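Local coordinates for periplasmic solute binding protein (PDB 6IXI) that probably captures manganese or zinc in the periplasm and hands it on for import as a solute-binding receptor, at residues Asp37-Gln42 with Leu62-Thr67; Glu102-Ala107 with Cys174-Ala179; Ala107-Thr112 with Leu244-Leu249. All coordinates share one frame; numbering follows the deposited sequence.

Interaction 1. Residues Asp37-Gln42 with Leu62-Thr67. With CD (cadmium ion), chain B; CD (cadmium ion), chain C; ACT (acetate ion), chain S.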
loop_
_atom_site.group_PDB
_atom_site.type_symbol
_atom_site.label_atom_id
_atom_site.label_comp_id
_atom_site.label_asym_id
_atom_site.label_seq_id
_atom_site.Cartn_x
_atom_site.Cartn_y
_atom_site.Cartn_z
ATOM N N ASP A 37 -10.108 -3.550 -7.065
ATOM C CA ASP A 37 -10.024 -2.469 -6.110
ATOM C C ASP A 37 -10.296 -3.021 -4.711
ATOM O O ASP A 37 -11.408 -3.455 -4.402
ATOM C CB ASP A 37 -10.885 -1.302 -6.597
ATOM C CG ASP A 37 -11.525 -0.520 -5.476
ATOM O OD1 ASP A 37 -10.769 -0.032 -4.603
ATOM O OD2 ASP A 37 -12.775 -0.434 -5.481
ATOM N N SER A 38 -9.260 -2.980 -3.867
ATOM C CA SER A 38 -9.322 -3.509 -2.514
ATOM C C SER A 38 -10.334 -2.720 -1.690
ATOM O O SER A 38 -10.765 -3.178 -0.636
ATOM C CB SER A 38 -7.953 -3.529 -1.873
ATOM O OG SER A 38 -7.174 -2.437 -2.341
ATOM N N HIS A 39 -10.738 -1.557 -2.211
ATOM C CA HIS A 39 -11.595 -0.652 -1.459
ATOM C C HIS A 39 -13.059 -1.095 -1.532
ATOM O O HIS A 39 -13.801 -0.936 -0.563
ATOM C CB HIS A 39 -11.307 0.828 -1.811
ATOM C CG HIS A 39 -9.944 1.295 -1.395
ATOM N ND1 HIS A 39 -9.501 1.246 -0.081
ATOM C CD2 HIS A 39 -8.913 1.818 -2.091
ATOM C CE1 HIS A 39 -8.265 1.730 0.009
ATOM N NE2 HIS A 39 -7.887 2.077 -1.183
ATOM N N SER A 40 -13.471 -1.642 -2.680
ATOM C CA SER A 40 -14.832 -2.139 -2.827
ATOM C C SER A 40 -14.853 -3.301 -3.816
ATOM O O SER A 40 -14.834 -3.108 -5.028
ATOM C CB SER A 40 -15.773 -1.050 -3.239
ATOM O OG SER A 40 -15.367 -0.532 -4.494
ATOM N N TYR A 41 -14.875 -4.518 -3.271
ATOM C CA TYR A 41 -14.632 -5.697 -4.075
ATOM C C TYR A 41 -15.765 -6.677 -3.834
ATOM O O TYR A 41 -16.162 -6.924 -2.693
ATOM C CB TYR A 41 -13.292 -6.331 -3.693
ATOM C CG TYR A 41 -12.982 -7.604 -4.435
ATOM C CD1 TYR A 41 -12.563 -7.574 -5.756
ATOM C CD2 TYR A 41 -13.124 -8.839 -3.819
ATOM C CE1 TYR A 41 -12.285 -8.741 -6.448
ATOM C CE2 TYR A 41 -12.853 -10.018 -4.500
ATOM C CZ TYR A 41 -12.441 -9.966 -5.817
ATOM O OH TYR A 41 -12.162 -11.123 -6.481
ATOM N N GLN A 42 -16.260 -7.251 -4.927
ATOM C CA GLN A 42 -17.249 -8.304 -4.786
ATOM C C GLN A 42 -16.547 -9.663 -4.798
ATOM O O GLN A 42 -16.046 -10.116 -5.822
ATOM C CB GLN A 42 -18.346 -8.169 -5.849
ATOM C CG GLN A 42 -19.448 -9.217 -5.717
ATOM C CD GLN A 42 -20.116 -9.260 -4.360
ATOM O OE1 GLN A 42 -20.438 -8.229 -3.775
ATOM N NE2 GLN A 42 -20.352 -10.462 -3.853
ATOM N N LEU A 62 -6.583 -2.072 9.232
ATOM C CA LEU A 62 -6.816 -0.644 9.070
ATOM C C LEU A 62 -8.019 -0.438 8.150
ATOM O O LEU A 62 -8.036 0.494 7.349
ATOM C CB LEU A 62 -5.558 0.006 8.482
ATOM C CG LEU A 62 -4.294 -0.108 9.336
ATOM C CD1 LEU A 62 -3.100 0.537 8.636
ATOM C CD2 LEU A 62 -4.515 0.503 10.715
ATOM N N HIS A 63 -9.005 -1.344 8.260
ATOM C CA HIS A 63 -10.312 -1.215 7.621
ATOM C C HIS A 63 -10.251 -1.410 6.110
ATOM O O HIS A 63 -11.263 -1.194 5.452
ATOM C CB HIS A 63 -11.049 0.096 7.983
ATOM C CG HIS A 63 -11.515 0.169 9.400
ATOM N ND1 HIS A 63 -12.605 0.939 9.781
ATOM C CD2 HIS A 63 -11.039 -0.401 10.534
ATOM C CE1 HIS A 63 -12.768 0.856 11.089
ATOM N NE2 HIS A 63 -11.824 0.031 11.572
ATOM N N LEU A 64 -9.104 -1.856 5.565
ATOM C CA LEU A 64 -9.005 -1.997 4.118
ATOM C C LEU A 64 -10.053 -2.987 3.610
ATOM O O LEU A 64 -10.627 -2.795 2.536
ATOM C CB LEU A 64 -7.598 -2.439 3.690
ATOM C CG LEU A 64 -7.429 -2.656 2.186
ATOM C CD1 LEU A 64 -7.517 -1.336 1.440
ATOM C CD2 LEU A 64 -6.120 -3.372 1.862
ATOM N N GLU A 65 -10.272 -4.060 4.378
ATOM C CA GLU A 65 -11.073 -5.160 3.873
ATOM C C GLU A 65 -12.505 -5.051 4.405
ATOM O O GLU A 65 -13.266 -6.022 4.361
ATOM C CB GLU A 65 -10.436 -6.503 4.243
ATOM C CG GLU A 65 -9.108 -6.791 3.538
ATOM C CD GLU A 65 -7.874 -6.345 4.310
ATOM O OE1 GLU A 65 -8.054 -5.808 5.408
ATOM O OE2 GLU A 65 -6.730 -6.540 3.818
ATOM N N GLU A 66 -12.884 -3.880 4.924
ATOM C CA GLU A 66 -14.083 -3.860 5.755
ATOM C C GLU A 66 -15.338 -4.240 4.962
ATOM O O GLU A 66 -16.239 -4.849 5.517
ATOM C CB GLU A 66 -14.270 -2.527 6.474
ATOM C CG GLU A 66 -14.697 -1.404 5.555
ATOM C CD GLU A 66 -14.703 -0.054 6.252
ATOM O OE1 GLU A 66 -14.620 -0.029 7.507
ATOM O OE2 GLU A 66 -14.775 0.967 5.540
ATOM N N THR A 67 -15.406 -3.894 3.674
ATOM C CA THR A 67 -16.595 -4.235 2.907
ATOM C C THR A 67 -16.673 -5.732 2.602
ATOM O O THR A 67 -17.730 -6.193 2.182
ATOM C CB THR A 67 -16.740 -3.397 1.628
ATOM O OG1 THR A 67 -15.781 -3.845 0.673
ATOM C CG2 THR A 67 -16.590 -1.907 1.855
HETATM CD CD CD B . -6.400 3.421 -1.797
HETATM CD CD CD C . -15.241 2.945 6.355
HETATM C C ACT S . -11.623 0.667 2.626
HETATM O O ACT S . -12.821 0.840 2.950
HETATM O OXT ACT S . -11.268 0.096 1.570
HETATM C CH3 ACT S . -10.535 1.194 3.577
HETATM O O HOH W 1 -13.548 -2.667 2.213
HETATM O O HOH W 2 -19.022 -6.789 -0.926
HETATM O O HOH W 3 -16.777 2.046 7.873
#

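Interaction 2. Residues Glu102-Ala107 with Cys174-Ala179. With CD (cadmium ion), chain C; CD (cadmium ion), chain B.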
loop_
_atom_site.group_PDB
_atom_site.type_symbol
_atom_site.label_atom_id
_atom_site.label_comp_id
_atom_site.label_asym_id
_atom_site.label_seq_id
_atom_site.Cartn_x
_atom_site.Cartn_y
_atom_site.Cartn_z
ATOM N N GLU A 102 -11.785 6.970 11.401
ATOM C CA GLU A 102 -11.442 5.719 10.742
ATOM C C GLU A 102 -9.976 5.749 10.293
ATOM O O GLU A 102 -9.458 6.787 9.873
ATOM C CB GLU A 102 -12.365 5.503 9.543
ATOM C CG GLU A 102 -13.451 4.457 9.762
ATOM C CD GLU A 102 -13.717 3.629 8.510
ATOM O OE1 GLU A 102 -14.447 2.617 8.598
ATOM O OE2 GLU A 102 -13.172 3.988 7.436
ATOM N N PRO A 103 -9.249 4.617 10.370
ATOM C CA PRO A 103 -7.833 4.599 9.989
ATOM C C PRO A 103 -7.686 4.725 8.473
ATOM O O PRO A 103 -8.499 4.209 7.701
ATOM C CB PRO A 103 -7.330 3.252 10.544
ATOM C CG PRO A 103 -8.566 2.368 10.580
ATOM C CD PRO A 103 -9.740 3.298 10.817
ATOM N N ASN A 104 -6.670 5.478 8.051
ATOM C CA ASN A 104 -6.190 5.433 6.674
ATOM C C ASN A 104 -5.526 4.067 6.468
ATOM O O ASN A 104 -4.688 3.657 7.266
ATOM C CB ASN A 104 -5.248 6.613 6.421
ATOM C CG ASN A 104 -4.812 6.763 4.982
ATOM O OD1 ASN A 104 -4.301 5.814 4.373
ATOM N ND2 ASN A 104 -4.986 7.961 4.436
ATOM N N PRO A 105 -5.886 3.277 5.431
ATOM C CA PRO A 105 -5.319 1.935 5.292
ATOM C C PRO A 105 -3.930 1.794 4.657
ATOM O O PRO A 105 -3.364 0.703 4.691
ATOM C CB PRO A 105 -6.350 1.245 4.398
ATOM C CG PRO A 105 -6.868 2.364 3.516
ATOM C CD PRO A 105 -6.797 3.628 4.341
ATOM N N HIS A 106 -3.377 2.878 4.088
ATOM C CA HIS A 106 -2.286 2.776 3.119
ATOM C C HIS A 106 -0.921 2.623 3.808
ATOM O O HIS A 106 0.044 3.300 3.435
ATOM C CB HIS A 106 -2.375 3.977 2.136
ATOM C CG HIS A 106 -3.687 4.075 1.413
ATOM N ND1 HIS A 106 -4.702 4.932 1.837
ATOM C CD2 HIS A 106 -4.169 3.432 0.315
ATOM C CE1 HIS A 106 -5.736 4.831 1.011
ATOM N NE2 HIS A 106 -5.450 3.898 0.085
ATOM N N ALA A 107 -0.813 1.719 4.796
ATOM C CA ALA A 107 0.374 1.674 5.648
ATOM C C ALA A 107 1.599 1.159 4.887
ATOM O O ALA A 107 2.723 1.404 5.314
ATOM C CB ALA A 107 0.126 0.817 6.874
ATOM N N CYS A 174 -3.123 8.492 -0.166
ATOM C CA CYS A 174 -2.431 7.216 -0.204
ATOM C C CYS A 174 -0.997 7.313 0.340
ATOM O O CYS A 174 -0.326 6.285 0.445
ATOM C CB CYS A 174 -2.381 6.685 -1.638
ATOM S SG CYS A 174 -1.756 7.893 -2.849
ATOM N N LEU A 175 -0.520 8.513 0.695
ATOM C CA LEU A 175 0.907 8.685 0.979
ATOM C C LEU A 175 1.124 9.169 2.416
ATOM O O LEU A 175 2.248 9.507 2.811
ATOM C CB LEU A 175 1.536 9.650 -0.042
ATOM C CG LEU A 175 1.725 9.128 -1.471
ATOM C CD1 LEU A 175 2.659 10.055 -2.255
ATOM C CD2 LEU A 175 2.277 7.709 -1.454
ATOM N N VAL A 176 0.066 9.135 3.237
ATOM C CA VAL A 176 0.171 9.671 4.586
ATOM C C VAL A 176 1.226 8.908 5.404
ATOM O O VAL A 176 1.929 9.512 6.216
ATOM C CB VAL A 176 -1.207 9.783 5.288
ATOM C CG1 VAL A 176 -2.136 10.729 4.535
ATOM C CG2 VAL A 176 -1.891 8.430 5.495
ATOM N N TYR A 177 1.368 7.589 5.180
ATOM C CA TYR A 177 2.384 6.839 5.908
ATOM C C TYR A 177 3.780 7.070 5.333
ATOM O O TYR A 177 4.756 7.112 6.092
ATOM C CB TYR A 177 2.052 5.353 6.036
ATOM C CG TYR A 177 0.802 5.067 6.828
ATOM C CD1 TYR A 177 -0.443 5.064 6.205
ATOM C CD2 TYR A 177 0.862 4.750 8.182
ATOM C CE1 TYR A 177 -1.604 4.771 6.911
ATOM C CE2 TYR A 177 -0.295 4.452 8.899
ATOM C CZ TYR A 177 -1.527 4.462 8.262
ATOM O OH TYR A 177 -2.668 4.201 8.962
ATOM N N LEU A 178 3.874 7.273 4.020
ATOM C CA LEU A 178 5.157 7.670 3.444
ATOM C C LEU A 178 5.626 9.014 4.018
ATOM O O LEU A 178 6.800 9.164 4.357
ATOM C CB LEU A 178 5.067 7.705 1.918
ATOM C CG LEU A 178 6.421 7.818 1.204
ATOM C CD1 LEU A 178 7.247 6.549 1.403
ATOM C CD2 LEU A 178 6.232 8.109 -0.281
ATOM N N ALA A 179 4.702 9.991 4.083
ATOM C CA ALA A 179 4.941 11.319 4.633
ATOM C C ALA A 179 5.483 11.227 6.059
ATOM O O ALA A 179 6.484 11.854 6.389
ATOM C CB ALA A 179 3.665 12.139 4.612
HETATM CD CD CD C . -15.241 2.945 6.355
HETATM CD CD CD B . -6.400 3.421 -1.797
HETATM O O HOH W 4 0.644 5.943 2.924
HETATM O O HOH W 3 -16.777 2.046 7.873
#

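Interaction 3. Residues Ala107-Thr112 with Leu244-Leu249. With CD (cadmium ion), chain B; SO4 (sulfate ion), chain M.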
loop_
_atom_site.group_PDB
_atom_site.type_symbol
_atom_site.label_atom_id
_atom_site.label_comp_id
_atom_site.label_asym_id
_atom_site.label_seq_id
_atom_site.Cartn_x
_atom_site.Cartn_y
_atom_site.Cartn_z
ATOM N N ALA A 107 -0.813 1.719 4.796
ATOM C CA ALA A 107 0.374 1.674 5.648
ATOM C C ALA A 107 1.599 1.159 4.887
ATOM O O ALA A 107 2.723 1.404 5.314
ATOM C CB ALA A 107 0.126 0.817 6.874
ATOM N N TRP A 108 1.379 0.420 3.790
ATOM C CA TRP A 108 2.446 -0.249 3.056
ATOM C C TRP A 108 3.244 0.738 2.184
ATOM O O TRP A 108 4.266 0.373 1.591
ATOM C CB TRP A 108 1.826 -1.351 2.181
ATOM C CG TRP A 108 0.920 -0.789 1.124
ATOM C CD1 TRP A 108 1.308 -0.223 -0.058
ATOM C CD2 TRP A 108 -0.519 -0.656 1.179
ATOM N NE1 TRP A 108 0.208 0.218 -0.756
ATOM C CE2 TRP A 108 -0.925 -0.040 -0.031
ATOM C CE3 TRP A 108 -1.506 -1.025 2.107
ATOM C CZ2 TRP A 108 -2.268 0.203 -0.332
ATOM C CZ3 TRP A 108 -2.837 -0.779 1.821
ATOM C CH2 TRP A 108 -3.208 -0.178 0.609
ATOM N N MET A 109 2.771 1.986 2.056
ATOM C CA MET A 109 3.541 2.977 1.307
ATOM C C MET A 109 4.557 3.618 2.258
ATOM O O MET A 109 4.393 4.763 2.676
ATOM C CB MET A 109 2.644 4.089 0.745
ATOM C CG MET A 109 1.681 3.665 -0.351
ATOM S SD MET A 109 2.439 2.661 -1.654
ATOM C CE MET A 109 3.567 3.857 -2.378
ATOM N N SER A 110 5.594 2.872 2.630
ATOM C CA SER A 110 6.522 3.288 3.680
ATOM C C SER A 110 7.640 2.265 3.772
ATOM O O SER A 110 7.387 1.061 3.687
ATOM C CB SER A 110 5.832 3.432 5.002
ATOM O OG SER A 110 6.691 3.132 6.095
ATOM N N LEU A 111 8.870 2.766 3.938
ATOM C CA LEU A 111 10.007 1.881 3.975
ATOM C C LEU A 111 9.981 1.154 5.316
ATOM O O LEU A 111 10.174 -0.053 5.361
ATOM C CB LEU A 111 11.309 2.686 3.803
ATOM C CG LEU A 111 12.609 1.881 3.947
ATOM C CD1 LEU A 111 12.575 0.647 3.043
ATOM C CD2 LEU A 111 13.836 2.741 3.593
ATOM N N THR A 112 9.820 1.907 6.403
ATOM C CA THR A 112 9.747 1.303 7.721
ATOM C C THR A 112 8.621 0.262 7.784
ATOM O O THR A 112 8.794 -0.840 8.326
ATOM C CB THR A 112 9.482 2.373 8.788
ATOM O OG1 THR A 112 10.584 3.278 8.727
ATOM C CG2 THR A 112 9.334 1.764 10.166
ATOM N N LEU A 244 0.871 7.671 -9.876
ATOM C CA LEU A 244 1.549 6.774 -8.945
ATOM C C LEU A 244 0.806 5.447 -8.823
ATOM O O LEU A 244 -0.392 5.364 -9.095
ATOM C CB LEU A 244 1.706 7.430 -7.567
ATOM C CG LEU A 244 2.257 8.857 -7.549
ATOM C CD1 LEU A 244 2.176 9.456 -6.139
ATOM C CD2 LEU A 244 3.692 8.889 -8.055
ATOM N N TYR A 245 1.551 4.409 -8.418
ATOM C CA TYR A 245 0.993 3.104 -8.099
ATOM C C TYR A 245 1.008 2.920 -6.597
ATOM O O TYR A 245 2.071 2.981 -5.969
ATOM C CB TYR A 245 1.793 1.974 -8.753
ATOM C CG TYR A 245 1.528 1.871 -10.231
ATOM C CD1 TYR A 245 2.112 2.761 -11.127
ATOM C CD2 TYR A 245 0.652 0.912 -10.721
ATOM C CE1 TYR A 245 1.845 2.682 -12.486
ATOM C CE2 TYR A 245 0.386 0.819 -12.075
ATOM C CZ TYR A 245 0.979 1.706 -12.956
ATOM O OH TYR A 245 0.696 1.587 -14.286
ATOM N N VAL A 246 -0.195 2.707 -6.044
ATOM C CA VAL A 246 -0.345 2.595 -4.603
ATOM C C VAL A 246 -1.309 1.462 -4.239
ATOM O O VAL A 246 -1.052 0.741 -3.280
ATOM C CB VAL A 246 -0.736 3.938 -3.936
ATOM C CG1 VAL A 246 0.248 5.045 -4.277
ATOM C CG2 VAL A 246 -2.146 4.371 -4.305
ATOM N N ASP A 247 -2.424 1.328 -4.962
ATOM C CA ASP A 247 -3.532 0.513 -4.474
ATOM C C ASP A 247 -3.449 -0.932 -4.945
ATOM O O ASP A 247 -4.153 -1.798 -4.438
ATOM C CB ASP A 247 -4.887 1.111 -4.859
ATOM C CG ASP A 247 -5.431 2.012 -3.765
ATOM O OD1 ASP A 247 -4.791 2.067 -2.698
ATOM O OD2 ASP A 247 -6.480 2.661 -3.989
ATOM N N SER A 248 -2.612 -1.182 -5.955
ATOM C CA SER A 248 -2.616 -2.472 -6.608
ATOM C C SER A 248 -1.289 -2.624 -7.324
ATOM O O SER A 248 -0.764 -1.638 -7.825
ATOM C CB SER A 248 -3.751 -2.508 -7.624
ATOM O OG SER A 248 -3.735 -3.730 -8.348
ATOM N N LEU A 249 -0.801 -3.859 -7.445
ATOM C CA LEU A 249 0.288 -4.120 -8.375
ATOM C C LEU A 249 -0.243 -3.885 -9.785
ATOM O O LEU A 249 -1.430 -4.070 -10.053
ATOM C CB LEU A 249 0.773 -5.566 -8.251
ATOM C CG LEU A 249 1.296 -5.990 -6.875
ATOM C CD1 LEU A 249 1.856 -7.409 -6.912
ATOM C CD2 LEU A 249 2.369 -5.031 -6.390
HETATM CD CD CD B . -6.400 3.421 -1.797
HETATM S S SO4 M . -1.458 -1.510 -15.313
HETATM O O1 SO4 M . -2.436 -1.630 -16.362
HETATM O O2 SO4 M . -1.579 -2.640 -14.428
HETATM O O3 SO4 M . -1.695 -0.298 -14.567
HETATM O O4 SO4 M . -0.138 -1.475 -15.902
#

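Interaction 1. Residues Asp37-Gln42 with Leu62-Thr67
Two side-chain torsions bring H39 and L64 together: H39 sends CG opposite its own carbonyl carbon (chi1 -66°), while L64 holds CG opposite its backbone N (chi1 178°). The two side chains then cross at about a right angle, with methyl CD1 of L64 3.5 Å from CE1 of H39. Leucine suits this place because its branched end also rests against CB of S38. Histidine suits the other side because its ring serves two partners: NE2 binds cadmium at 2.1 Å, in a site that also binds manganese and zinc, and ND1 donates to OXT of an acetate, probably from the crystallisation liquor, at 2.7 Å with an N-H...O angle of 160°. With no direct hydrogen bond between the segments, water 1 does the joining, giving protons to O of H39 and O of L64 and accepting from N of T67 at 2.7 Å. D37 closes an Asx turn leading into H39, its OD1 taking the backbone N-H of H39, while OD2 accepts from OG of S40. The 37-42 loop links strand 27-30 to helix 45-53, where D47 binds OH of Y41; the 62-67 loop follows strand 56-59 of the same parallel sheet.

Interaction 2. Residues Glu102-Ala107 with Cys174-Ala179
H106 and N104 meet C174, V176 and Y177 where an Asx turn, overlapped by an inverse gamma turn centred on H106, faces the start of helix 176-182. Among the hydrogen bonds, the direct link across the contact runs from OH of Y177 to the backbone O of N104, 2.7 Å long; that hydroxyl is also hydrogen-bonded to the backbone N of I91. Tyrosine fits because its ring lies against the 102-107 loop while the hydroxyl reaches the buried carbonyl of N104. Within the turn, OD1 of N104 accepts twice: from the backbone N of H106, lying in the carbonyl plane, and from ND1 of H106 at 2.7 Å. The first bond closes the turn; the second holds the rotation of the imidazole with NE2 directed at cadmium, so N104 acts as a second-shell residue that orients a metal ligand. Its ND2 bonds to O of G173, so the asparagine uses both ends of its amide. Water 4 adds a bridge, donating to O of H106 and O of C174 and accepting from N of Y177.

Two CH-pi contacts use ring faces. CA of C174 lies over one face of H106, 3.9 Å from the centroid; CG of P105 lies over the opposite face, so the ligand is held between them. CA of A107 sits similarly over Y177, where a small residue lets backbone and ring approach closely. In van der Waals contact, CG2 of V176 lies 3.3 Å from ND2 of N104, against the side-chain amide.

Interaction 3. Residues Ala107-Thr112 with Leu244-Leu249
W108 and M109, neighbours in sequence, both touch V246, with quite different conformations. In W108, chi1 of 64° tucks CG between the backbone N and the carbonyl carbon, and chi2 of 79° turns the indole so that its edge faces the 244-249 loop. NE1 thereby donates to O of V246 at 2.9 Å. The acceptor lies close to the ring plane and the donor lies in the carbonyl plane, but the bond is bent, with an N-H...O angle of 135°. CZ2 of W108, on the same edge as NE1, is near that oxygen too and lies 3.9 Å from OD1 of D247, the carboxylate being inclined to the indole. Tryptophan suits the place because it combines a wide apolar plate with one N-H for a buried carbonyl.

M109, at the centre of an inverse gamma turn, bends at both chi2 and chi3. The curled chain lays SD alongside CA and CB of V246 and brings CE of M109 4.0 Å from CG1 of V246, the two side chains crossing at about a right angle. A flexible, unbranched thioether can follow the valine's contour, and M109 also packs on L262 of helix 259-274.

D247 binds cadmium through both oxygens, OD1 and OD2 each at 2.3 Å, in a site completed by H39, H106 and E172. Chemically, the contact divides its work: the indole N-H satisfies the carbonyl just before D247, which would be expected to steady the backbone that carries D247, while both carboxylate oxygens bind the metal, and what W108 presents to OD1 is a C-H edge, at CZ2.

From the N terminus, interaction 1 comes first, closing the loop from 37-42 to 62-67 around helix 45-53 and strand 56-59 before the other contacts begin. Interaction 2 then opens at 102-107, and interaction 3 at 107-112, sharing A107. Their second segments follow in the same order, 174-179 and then 244-249, so the two cross rather than nest. Interaction 1 stays among loops of the four-stranded parallel sheet; the others join the approach to helix 111-128 to helix 176-182 and to the loop after strand 239-244. All three meet at one cadmium through H39, H106 and D247, and interactions 1 and 2 share a second through E66 and E102.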